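Local coordinates for protein pectate lyase 47 (Bacillus sp. TS-47, PDB 1VBL) that probably cleaves pectate by calcium-dependent beta-elimination, as a thermostable secreted member of polysaccharide lyase family 1, at residues T273-Y278 with H295-Y300; T36-L41 with V71-Q76; S135-G140 with N157-N162; E188-S193 with Q227-L232. One frame throughout, in Å; residues are numbered along the deposited sequence.

Contacts 1, 3 and 4 are buried in the parallel beta-helix, whereas contact 2 is partly buried on its flank, with centres of contacts 1 and 2 about 34 Å apart. Contacts 1 and 3 each join two successive parallel strands of the same long run of pairings, but the first sets asparagine amides and aromatic rings side by side while the second packs isoleucines and closes with an asparagine at a glycine-rich bend. Contact 4 belongs to a different parallel sheet and trades packing for carboxylates around calcium; it meets contact 3 through Ile160 CG2 and Ile192 CD1, 4.1 Å apart. Contact 2 replaces strand pairing with side-chain bonds between a helix start and a turn.

Contact 1 of 4, residues T273-Y278 with H295-Y300; sequences TLHHNY and HIYNNY
His295 gives its carbonyl O to Leu274 N at 2.8 Å, while a water joins its ND1 to Thr273 OG1, also bonded to Trp14; His295 NE2 bonds Gln326. Ile296 turns to the other face, where its CG1 lies 4.3 Å from Leu274 CD1, apolar groups suited to the core. Tyr297 N bonds to Leu274 O, and with CG set between the backbone N and the carbonyl carbon (chi1 76°) its ring receives His275 CB over one face, 3.4 Å from the centroid. The His275 ring, held by Asp12, lies nearly parallel but slid toward the tyrosine hydroxyl. Asn298 sets its CB over one face of the His276 ring while its amide serves His397 and Asn327. Asn299 uses both amide ends: OD1 accepts Asn277 N (2.9 Å) and Asn277 ND2 (3.1 Å), and ND2 meets Leu274 O at 3.0 Å from above the carbonyl plane. An alanine here would probably leave Asn277 N without its acceptor and Leu274 O without its second donor. The near-parallel Asn277 amide also bonds Asn246 N through OD1 and Ile243 O through ND2. Tyr300 N returns to Asn277 O. Asparagines aligned at equivalent places of successive turns mark the parallel beta-helix of pectate lyases.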
# COMPACT_ATOMS: atom_id res chain seq x y z
N THR A 273 4.38 1.83 -11.87
CA THR A 273 3.45 2.71 -12.56
C THR A 273 2.16 2.70 -11.76
O THR A 273 1.66 1.63 -11.41
CB THR A 273 3.11 2.21 -13.98
OG1 THR A 273 4.29 2.22 -14.79
CG2 THR A 273 2.05 3.11 -14.62
N LEU A 274 1.65 3.89 -11.46
CA LEU A 274 0.40 4.02 -10.72
C LEU A 274 -0.50 4.92 -11.53
O LEU A 274 -0.18 6.10 -11.76
CB LEU A 274 0.63 4.66 -9.34
CG LEU A 274 1.63 3.98 -8.41
CD1 LEU A 274 3.02 4.52 -8.67
CD2 LEU A 274 1.23 4.24 -6.95
N HIS A 275 -1.62 4.39 -11.99
CA HIS A 275 -2.53 5.20 -12.77
C HIS A 275 -3.99 4.90 -12.51
O HIS A 275 -4.37 3.78 -12.15
CB HIS A 275 -2.18 5.09 -14.27
CG HIS A 275 -2.48 3.75 -14.88
ND1 HIS A 275 -3.73 3.41 -15.35
CD2 HIS A 275 -1.68 2.70 -15.15
CE1 HIS A 275 -3.68 2.20 -15.89
NE2 HIS A 275 -2.45 1.74 -15.77
N HIS A 276 -4.81 5.94 -12.67
CA HIS A 276 -6.25 5.85 -12.47
C HIS A 276 -6.68 5.36 -11.10
O HIS A 276 -7.72 4.71 -10.96
CB HIS A 276 -6.88 4.99 -13.56
CG HIS A 276 -6.77 5.59 -14.93
ND1 HIS A 276 -5.72 5.31 -15.78
CD2 HIS A 276 -7.55 6.48 -15.58
CE1 HIS A 276 -5.86 6.01 -16.89
NE2 HIS A 276 -6.97 6.73 -16.80
N ASN A 277 -5.88 5.66 -10.09
CA ASN A 277 -6.22 5.25 -8.74
C ASN A 277 -6.98 6.40 -8.11
O ASN A 277 -6.78 7.56 -8.45
CB ASN A 277 -4.95 4.93 -7.94
CG ASN A 277 -4.22 3.73 -8.48
OD1 ASN A 277 -4.71 2.60 -8.43
ND2 ASN A 277 -3.03 3.96 -9.03
N TYR A 278 -7.87 6.05 -7.19
CA TYR A 278 -8.70 7.02 -6.49
C TYR A 278 -8.21 7.11 -5.04
O TYR A 278 -8.42 6.19 -4.26
CB TYR A 278 -10.15 6.53 -6.54
CG TYR A 278 -11.23 7.50 -6.10
CD1 TYR A 278 -12.57 7.16 -6.26
CD2 TYR A 278 -10.92 8.74 -5.53
CE1 TYR A 278 -13.59 8.02 -5.86
CE2 TYR A 278 -11.94 9.61 -5.12
CZ TYR A 278 -13.28 9.23 -5.29
OH TYR A 278 -14.31 10.06 -4.90
N HIS A 295 6.14 6.09 -12.61
CA HIS A 295 5.23 6.82 -13.49
C HIS A 295 3.89 6.97 -12.77
O HIS A 295 3.23 5.98 -12.45
CB HIS A 295 5.03 6.04 -14.80
CG HIS A 295 4.39 6.84 -15.89
ND1 HIS A 295 3.87 6.26 -17.03
CD2 HIS A 295 4.21 8.17 -16.04
CE1 HIS A 295 3.41 7.20 -17.83
NE2 HIS A 295 3.60 8.37 -17.25
N ILE A 296 3.51 8.22 -12.53
CA ILE A 296 2.27 8.53 -11.83
C ILE A 296 1.37 9.34 -12.76
O ILE A 296 1.66 10.50 -13.03
CB ILE A 296 2.57 9.38 -10.58
CG1 ILE A 296 3.56 8.63 -9.67
CG2 ILE A 296 1.28 9.72 -9.84
CD1 ILE A 296 3.97 9.42 -8.44
N TYR A 297 0.28 8.74 -13.24
CA TYR A 297 -0.59 9.48 -14.13
C TYR A 297 -2.08 9.18 -14.02
O TYR A 297 -2.48 8.09 -13.62
CB TYR A 297 -0.12 9.29 -15.59
CG TYR A 297 -0.46 7.96 -16.23
CD1 TYR A 297 -1.66 7.79 -16.93
CD2 TYR A 297 0.43 6.89 -16.18
CE1 TYR A 297 -1.96 6.58 -17.56
CE2 TYR A 297 0.14 5.67 -16.81
CZ TYR A 297 -1.06 5.53 -17.50
OH TYR A 297 -1.35 4.34 -18.13
N ASN A 298 -2.89 10.17 -14.36
CA ASN A 298 -4.34 10.04 -14.33
C ASN A 298 -4.91 9.57 -12.99
O ASN A 298 -5.90 8.84 -12.96
CB ASN A 298 -4.79 9.08 -15.43
CG ASN A 298 -4.71 9.69 -16.82
OD1 ASN A 298 -4.83 8.99 -17.82
ND2 ASN A 298 -4.52 11.01 -16.88
N ASN A 299 -4.29 9.98 -11.89
CA ASN A 299 -4.79 9.59 -10.58
C ASN A 299 -5.65 10.74 -10.07
O ASN A 299 -5.41 11.90 -10.42
CB ASN A 299 -3.65 9.32 -9.61
CG ASN A 299 -2.84 8.10 -10.00
OD1 ASN A 299 -3.32 6.97 -9.91
ND2 ASN A 299 -1.62 8.33 -10.47
N TYR A 300 -6.65 10.41 -9.27
CA TYR A 300 -7.54 11.41 -8.70
C TYR A 300 -7.37 11.39 -7.18
O TYR A 300 -7.54 10.35 -6.54
CB TYR A 300 -8.99 11.10 -9.08
CG TYR A 300 -10.00 12.05 -8.47
CD1 TYR A 300 -9.84 13.43 -8.57
CD2 TYR A 300 -11.12 11.57 -7.79
CE1 TYR A 300 -10.77 14.32 -8.01
CE2 TYR A 300 -12.05 12.44 -7.22
CZ TYR A 300 -11.87 13.81 -7.34
OH TYR A 300 -12.78 14.67 -6.76
O HOH W 1 4.32 3.53 -17.15

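Contact 2 of 4, residues T36-L41 with V71-Q76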
# COMPACT_ATOMS: atom_id res chain seq x y z
N THR A 36 -13.45 -19.47 0.30
CA THR A 36 -14.37 -18.70 1.13
C THR A 36 -13.87 -18.43 2.55
O THR A 36 -14.56 -17.77 3.34
CB THR A 36 -15.74 -19.42 1.22
OG1 THR A 36 -15.57 -20.68 1.87
CG2 THR A 36 -16.30 -19.66 -0.17
N ASN A 37 -12.69 -18.93 2.89
CA ASN A 37 -12.13 -18.71 4.22
C ASN A 37 -10.61 -18.86 4.22
O ASN A 37 -10.02 -19.29 3.23
CB ASN A 37 -12.76 -19.66 5.25
CG ASN A 37 -12.51 -21.11 4.93
OD1 ASN A 37 -11.37 -21.54 4.76
ND2 ASN A 37 -13.59 -21.89 4.85
N ARG A 38 -9.98 -18.52 5.34
CA ARG A 38 -8.53 -18.59 5.47
C ARG A 38 -7.93 -19.93 5.10
O ARG A 38 -6.97 -20.00 4.33
CB ARG A 38 -8.11 -18.22 6.89
CG ARG A 38 -6.60 -18.24 7.10
CD ARG A 38 -6.20 -17.76 8.48
NE ARG A 38 -4.76 -17.86 8.68
CZ ARG A 38 -4.09 -19.00 8.76
NH1 ARG A 38 -4.73 -20.16 8.67
NH2 ARG A 38 -2.77 -18.99 8.92
N THR A 39 -8.48 -21.01 5.65
CA THR A 39 -7.95 -22.34 5.36
C THR A 39 -7.97 -22.67 3.87
O THR A 39 -6.97 -23.10 3.31
CB THR A 39 -8.72 -23.42 6.13
OG1 THR A 39 -8.59 -23.19 7.53
CG2 THR A 39 -8.18 -24.80 5.79
N GLU A 40 -9.12 -22.45 3.23
CA GLU A 40 -9.24 -22.75 1.80
C GLU A 40 -8.27 -21.90 0.98
O GLU A 40 -7.74 -22.35 -0.03
CB GLU A 40 -10.68 -22.50 1.33
CG GLU A 40 -11.73 -23.23 2.16
CD GLU A 40 -13.12 -23.14 1.55
OE1 GLU A 40 -13.50 -22.12 0.97
OE2 GLU A 40 -13.89 -24.21 1.70
N LEU A 41 -8.04 -20.67 1.43
CA LEU A 41 -7.13 -19.77 0.72
C LEU A 41 -5.71 -20.32 0.80
O LEU A 41 -5.03 -20.43 -0.22
CB LEU A 41 -7.18 -18.37 1.34
CG LEU A 41 -6.18 -17.33 0.82
CD1 LEU A 41 -6.33 -17.17 -0.69
CD2 LEU A 41 -6.42 -16.00 1.52
N VAL A 71 -8.41 -15.59 12.05
CA VAL A 71 -9.19 -16.71 12.57
C VAL A 71 -8.30 -17.92 12.85
O VAL A 71 -7.20 -18.04 12.29
CB VAL A 71 -10.28 -17.14 11.56
CG1 VAL A 71 -11.22 -15.98 11.27
CG2 VAL A 71 -9.64 -17.62 10.27
N ASP A 72 -8.77 -18.83 13.70
CA ASP A 72 -7.99 -20.02 14.00
C ASP A 72 -8.10 -21.03 12.88
O ASP A 72 -8.71 -20.76 11.84
CB ASP A 72 -8.41 -20.65 15.34
CG ASP A 72 -9.89 -20.99 15.40
OD1 ASP A 72 -10.44 -21.47 14.39
OD2 ASP A 72 -10.50 -20.79 16.47
N ASP A 73 -7.52 -22.21 13.08
CA ASP A 73 -7.54 -23.24 12.06
C ASP A 73 -8.93 -23.81 11.79
O ASP A 73 -9.14 -24.54 10.82
CB ASP A 73 -6.55 -24.35 12.42
CG ASP A 73 -5.13 -23.82 12.52
OD1 ASP A 73 -4.64 -23.26 11.52
OD2 ASP A 73 -4.51 -23.96 13.60
N ASN A 74 -9.89 -23.48 12.65
CA ASN A 74 -11.26 -23.92 12.46
C ASN A 74 -12.04 -22.74 11.87
O ASN A 74 -13.27 -22.74 11.84
CB ASN A 74 -11.88 -24.36 13.79
CG ASN A 74 -11.26 -25.63 14.33
OD1 ASN A 74 -11.17 -26.64 13.62
ND2 ASN A 74 -10.82 -25.60 15.58
N ASN A 75 -11.28 -21.75 11.41
CA ASN A 75 -11.83 -20.54 10.80
C ASN A 75 -12.70 -19.70 11.73
O ASN A 75 -13.54 -18.92 11.27
CB ASN A 75 -12.61 -20.91 9.54
CG ASN A 75 -11.71 -21.48 8.45
OD1 ASN A 75 -10.75 -20.84 8.02
ND2 ASN A 75 -12.01 -22.70 8.01
N GLN A 76 -12.49 -19.84 13.03
CA GLN A 76 -13.23 -19.05 14.00
C GLN A 76 -12.41 -17.81 14.36
O GLN A 76 -11.20 -17.90 14.54
CB GLN A 76 -13.51 -19.87 15.27
CG GLN A 76 -14.48 -21.02 15.07
CD GLN A 76 -15.72 -20.60 14.30
OE1 GLN A 76 -15.75 -20.68 13.06
NE2 GLN A 76 -16.73 -20.14 15.01
O HOH W 2 -7.61 -20.67 9.45
O HOH W 3 -3.41 -22.85 8.36
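Asn75 and Thr39 cross at about a right angle, which brings the amide oxygen of the turn residue onto the first turn of the helix. Asn75 OD1 accepts Thr39 N at 3.3 Å, in the carbonyl plane and on a lone pair, with an N-H...O angle of 168°. The hydroxyl Thr39 OG1 gives a second bond to the same oxygen at 3.2 Å, arriving from above that plane. Threonine suits the place because OG1, standing beside its own backbone N (chi1 -61°), puts the hydroxyl and the N-H on the same oxygen. Asn37 also crosses Asn75 nearly perpendicularly, its CG 3.5 Å from Asn75 ND2 and the amide planes inclined to each other. Asn37 OD1 caps the helix start, taking Glu40 N at 2.9 Å.

Arg38 runs extended, its chain sliding past Val71 in the opposite direction, and CB touches Val71 CG2 at 3.8 Å. The guanidinium continues to Arg125 O through NE, while NH1 gives protons to two waters, one also bound to Asp72 O. Asp73 forms a salt bridge with Arg125. An alanine in place of Asn75 would probably leave Thr39 N and OG1 without this acceptor and open a gap beside Asn37.

Asn75 also adopts a positive phi, which asparagine tolerates well, as the last residue of the type I turn Asp72-Asn75; Asp72 OD1 accepts from Asn74 N, an Asx turn. Together they make an asparagine N-cap with an adjoining beta turn, whose last residue supplies a further acceptor to the first turn of helix 38-44.

Contact 3 of 4, residues S135-G140 with N157-N162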
# COMPACT_ATOMS: atom_id res chain seq x y z
N SER A 135 -2.87 -15.66 -9.62
CA SER A 135 -3.88 -14.64 -9.85
C SER A 135 -4.90 -14.82 -8.74
O SER A 135 -5.51 -15.89 -8.63
CB SER A 135 -4.56 -14.81 -11.22
OG SER A 135 -3.73 -14.36 -12.28
N ILE A 136 -5.06 -13.81 -7.90
CA ILE A 136 -6.04 -13.85 -6.83
C ILE A 136 -7.08 -12.83 -7.27
O ILE A 136 -6.79 -11.63 -7.34
CB ILE A 136 -5.42 -13.47 -5.47
CG1 ILE A 136 -4.27 -14.43 -5.15
CG2 ILE A 136 -6.48 -13.53 -4.38
CD1 ILE A 136 -3.59 -14.18 -3.81
N ILE A 137 -8.27 -13.33 -7.58
CA ILE A 137 -9.35 -12.51 -8.10
C ILE A 137 -10.63 -12.59 -7.29
O ILE A 137 -11.15 -13.68 -7.04
CB ILE A 137 -9.69 -12.94 -9.55
CG1 ILE A 137 -8.42 -12.98 -10.40
CG2 ILE A 137 -10.74 -12.02 -10.14
CD1 ILE A 137 -7.68 -11.66 -10.50
N GLY A 138 -11.16 -11.43 -6.90
CA GLY A 138 -12.38 -11.41 -6.13
C GLY A 138 -13.59 -11.69 -7.01
O GLY A 138 -13.62 -11.32 -8.19
N VAL A 139 -14.59 -12.34 -6.43
CA VAL A 139 -15.81 -12.66 -7.16
C VAL A 139 -16.88 -11.59 -6.96
O VAL A 139 -17.14 -11.17 -5.83
CB VAL A 139 -16.40 -14.03 -6.71
CG1 VAL A 139 -17.75 -14.27 -7.37
CG2 VAL A 139 -15.43 -15.15 -7.04
N GLY A 140 -17.48 -11.15 -8.06
CA GLY A 140 -18.54 -10.16 -7.98
C GLY A 140 -18.22 -8.81 -7.37
O GLY A 140 -17.14 -8.25 -7.57
N ASN A 157 5.45 -12.52 -11.20
CA ASN A 157 4.22 -12.73 -11.96
C ASN A 157 2.99 -13.02 -11.11
O ASN A 157 2.51 -14.15 -11.05
CB ASN A 157 4.47 -13.88 -12.95
CG ASN A 157 3.44 -13.93 -14.03
OD1 ASN A 157 2.95 -12.89 -14.48
ND2 ASN A 157 3.10 -15.13 -14.48
N VAL A 158 2.46 -11.97 -10.49
CA VAL A 158 1.30 -12.08 -9.63
C VAL A 158 0.26 -11.01 -9.95
O VAL A 158 0.60 -9.85 -10.16
CB VAL A 158 1.71 -11.96 -8.14
CG1 VAL A 158 0.47 -12.02 -7.24
CG2 VAL A 158 2.68 -13.07 -7.79
N ILE A 159 -1.00 -11.42 -9.99
CA ILE A 159 -2.10 -10.52 -10.28
C ILE A 159 -3.12 -10.55 -9.14
O ILE A 159 -3.57 -11.62 -8.73
CB ILE A 159 -2.84 -10.92 -11.58
CG1 ILE A 159 -1.91 -10.78 -12.79
CG2 ILE A 159 -4.08 -10.06 -11.76
CD1 ILE A 159 -2.57 -11.13 -14.12
N ILE A 160 -3.48 -9.38 -8.63
CA ILE A 160 -4.47 -9.28 -7.55
C ILE A 160 -5.53 -8.29 -8.02
O ILE A 160 -5.22 -7.12 -8.27
CB ILE A 160 -3.85 -8.75 -6.25
CG1 ILE A 160 -2.61 -9.57 -5.88
CG2 ILE A 160 -4.90 -8.79 -5.13
CD1 ILE A 160 -2.88 -11.03 -5.62
N ARG A 161 -6.78 -8.73 -8.12
CA ARG A 161 -7.83 -7.85 -8.60
C ARG A 161 -9.20 -8.07 -7.97
O ARG A 161 -9.51 -9.15 -7.46
CB ARG A 161 -8.01 -7.99 -10.11
CG ARG A 161 -6.74 -7.87 -10.95
CD ARG A 161 -7.05 -8.13 -12.42
NE ARG A 161 -7.75 -7.01 -13.05
CZ ARG A 161 -8.34 -7.08 -14.24
NH1 ARG A 161 -8.32 -8.21 -14.94
NH2 ARG A 161 -8.92 -6.00 -14.76
N ASN A 162 -10.02 -7.03 -8.04
CA ASN A 162 -11.40 -7.03 -7.58
C ASN A 162 -11.68 -7.42 -6.13
O ASN A 162 -12.68 -8.06 -5.83
CB ASN A 162 -12.21 -7.93 -8.51
CG ASN A 162 -13.68 -7.58 -8.52
OD1 ASN A 162 -14.05 -6.41 -8.52
ND2 ASN A 162 -14.53 -8.60 -8.53
O HOH W 4 -15.50 -7.65 -5.23
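Ile136 and Ile160 form the tightly packed part of the contact, lying side by side and pointing the same way from their paired strands. In Ile160 a chi2 of -62° folds CD1 back toward its neighbour, and the methyl comes within 3.5 Å of Ile136 CB. On the other face Ile137 uses the same bend to lay CD1 along the aliphatic start of Arg161, 3.7 Å from its CB, while the guanidinium leads away to salt bridges with Asp203 and Glu6. Beta-branched residues suit these extended positions, filling the spaces between strands. Between these two faces the backbones are joined by Ile136 N to Ile159 O (2.8 Å), Arg161 N to Ile136 O and Gly138 N to Arg161 O.

The buried Asn162 continues this firm hold. With CG anti to the backbone N, it sends ND2 to two carbonyls at once: Gly138 O at 2.9 Å, from above the carbonyl plane, and Gly140 O at 2.8 Å, on a lone pair. Its OD1 is taken by Gly413 N. Gly138 has to be small, since a CB there would stand only 2.0 Å from Asn162 O. The open side belongs to Gly140, exposed and with a positive phi, where a water lies between Gly140 O and Asn162 O. Close parallel strands, ended by Asn162 in left-handed backbone conformation (phi 57°, psi 37°), are characteristic of successive coils of a parallel beta-helix.

Contact 4 of 4, residues E188-S193 with Q227-L232. With CA (calcium ion), chain B.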
# COMPACT_ATOMS: atom_id res chain seq x y z
N GLU A 188 3.29 -3.51 11.74
CA GLU A 188 3.94 -4.28 10.69
C GLU A 188 3.12 -4.73 9.49
O GLU A 188 3.67 -4.96 8.41
CB GLU A 188 4.56 -5.53 11.34
CG GLU A 188 5.00 -6.62 10.39
CD GLU A 188 6.48 -6.57 10.08
OE1 GLU A 188 6.94 -7.39 9.26
OE2 GLU A 188 7.19 -5.73 10.67
N TYR A 189 1.81 -4.85 9.65
CA TYR A 189 0.98 -5.38 8.58
C TYR A 189 0.37 -4.45 7.54
O TYR A 189 -0.22 -3.42 7.87
CB TYR A 189 -0.13 -6.24 9.21
CG TYR A 189 0.39 -7.11 10.34
CD1 TYR A 189 1.47 -7.98 10.13
CD2 TYR A 189 -0.15 -7.02 11.62
CE1 TYR A 189 2.00 -8.73 11.18
CE2 TYR A 189 0.39 -7.77 12.69
CZ TYR A 189 1.46 -8.61 12.46
OH TYR A 189 2.02 -9.33 13.50
N ASP A 190 0.52 -4.84 6.28
CA ASP A 190 -0.03 -4.11 5.14
C ASP A 190 -1.05 -5.03 4.48
O ASP A 190 -0.97 -6.25 4.63
CB ASP A 190 1.04 -3.81 4.09
CG ASP A 190 2.32 -3.34 4.70
OD1 ASP A 190 2.27 -2.42 5.54
OD2 ASP A 190 3.38 -3.87 4.32
N SER A 191 -2.00 -4.47 3.73
CA SER A 191 -2.97 -5.31 3.04
C SER A 191 -2.23 -6.09 1.96
O SER A 191 -2.52 -7.26 1.71
CB SER A 191 -4.07 -4.45 2.42
OG SER A 191 -4.93 -3.94 3.43
N ILE A 192 -1.26 -5.43 1.33
CA ILE A 192 -0.43 -6.06 0.31
C ILE A 192 0.99 -5.55 0.47
O ILE A 192 1.24 -4.34 0.44
CB ILE A 192 -0.91 -5.73 -1.13
CG1 ILE A 192 -2.28 -6.37 -1.38
CG2 ILE A 192 0.11 -6.25 -2.15
CD1 ILE A 192 -2.81 -6.17 -2.80
N SER A 193 1.92 -6.48 0.67
CA SER A 193 3.32 -6.14 0.85
C SER A 193 4.12 -6.84 -0.24
O SER A 193 4.15 -8.07 -0.32
CB SER A 193 3.80 -6.59 2.23
OG SER A 193 5.19 -6.35 2.38
N GLN A 227 -2.20 1.08 14.75
CA GLN A 227 -2.23 -0.37 14.57
C GLN A 227 -2.22 -0.77 13.10
O GLN A 227 -2.19 -1.95 12.76
CB GLN A 227 -3.45 -0.95 15.27
CG GLN A 227 -3.38 -0.87 16.79
CD GLN A 227 -4.56 -1.54 17.45
OE1 GLN A 227 -5.62 -0.94 17.62
NE2 GLN A 227 -4.38 -2.80 17.82
N HIS A 228 -2.27 0.23 12.21
CA HIS A 228 -2.23 -0.03 10.78
C HIS A 228 -0.86 0.34 10.25
O HIS A 228 -0.11 1.07 10.91
CB HIS A 228 -3.24 0.85 10.02
CG HIS A 228 -4.67 0.58 10.35
ND1 HIS A 228 -5.45 1.48 11.04
CD2 HIS A 228 -5.47 -0.47 10.06
CE1 HIS A 228 -6.68 1.00 11.15
NE2 HIS A 228 -6.71 -0.19 10.57
N ASP A 229 -0.52 -0.16 9.08
CA ASP A 229 0.73 0.22 8.46
C ASP A 229 0.39 0.60 7.03
O ASP A 229 -0.49 1.43 6.81
CB ASP A 229 1.78 -0.88 8.52
CG ASP A 229 3.18 -0.33 8.29
OD1 ASP A 229 3.49 0.77 8.80
OD2 ASP A 229 3.98 -0.99 7.62
N GLY A 230 1.03 -0.02 6.05
CA GLY A 230 0.74 0.34 4.67
C GLY A 230 -0.47 -0.34 4.04
O GLY A 230 -0.92 -1.39 4.50
N ALA A 231 -1.00 0.28 3.00
CA ALA A 231 -2.12 -0.31 2.28
C ALA A 231 -1.46 -1.22 1.25
O ALA A 231 -1.78 -2.40 1.12
CB ALA A 231 -2.94 0.77 1.58
N LEU A 232 -0.49 -0.64 0.54
CA LEU A 232 0.24 -1.35 -0.50
C LEU A 232 1.67 -0.84 -0.51
O LEU A 232 1.96 0.22 -1.06
CB LEU A 232 -0.42 -1.08 -1.85
CG LEU A 232 -0.12 -1.97 -3.06
CD1 LEU A 232 -0.87 -1.43 -4.27
CD2 LEU A 232 1.37 -2.02 -3.33
CA CA B . 4.87 -1.97 5.39
O HOH W 5 -0.65 -3.30 10.74
O HOH W 6 -2.58 -2.03 8.08
O HOH W 7 4.97 -3.48 7.24
O HOH W 8 6.71 -2.93 3.80
O HOH W 9 6.69 -0.53 6.36
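CG stands anti to the carbonyl carbon in Asp190 (chi1 -44°) and anti to the backbone N in Asp229 (chi1 -162°), and these two settings bring both carboxylates to one calcium ion. Asp190 binds it with both oxygens, OD1 and OD2 each 2.6 Å from the metal, and Asp229 with OD2 at 2.6 Å. Asp190 OD1 and Asp229 OD2 come within 3.0 Å of each other, a closeness of like groups that the shared cation probably offsets. Three waters and Asp233 complete the site; hard carboxylate oxygens suit calcium.

A second grip fixes Asp190: its OD1 also accepts Gly230 N at 2.7 Å, on the anti side of the carboxylate. Glycine fits here because a CB would sit tightly against that oxygen. A water links Tyr189 O, 2.7 Å away, with Asp229 N. Farther on, Ile192 N bonds to Ala231 O at 3.1 Å, and Ile192 pairs in parallel with Leu232.

The Tyr189 side chain packs on helix 110-126, Ala231 touches strand 239-251, and Ile192 and Leu232 both rest on Ile202 of strand 200-208. Asp190 and Asp229 sit just before the N-terminal ends of strands 192-195 and 232-235, neighbours in a four-stranded parallel sheet, and Asp233 lies within the latter.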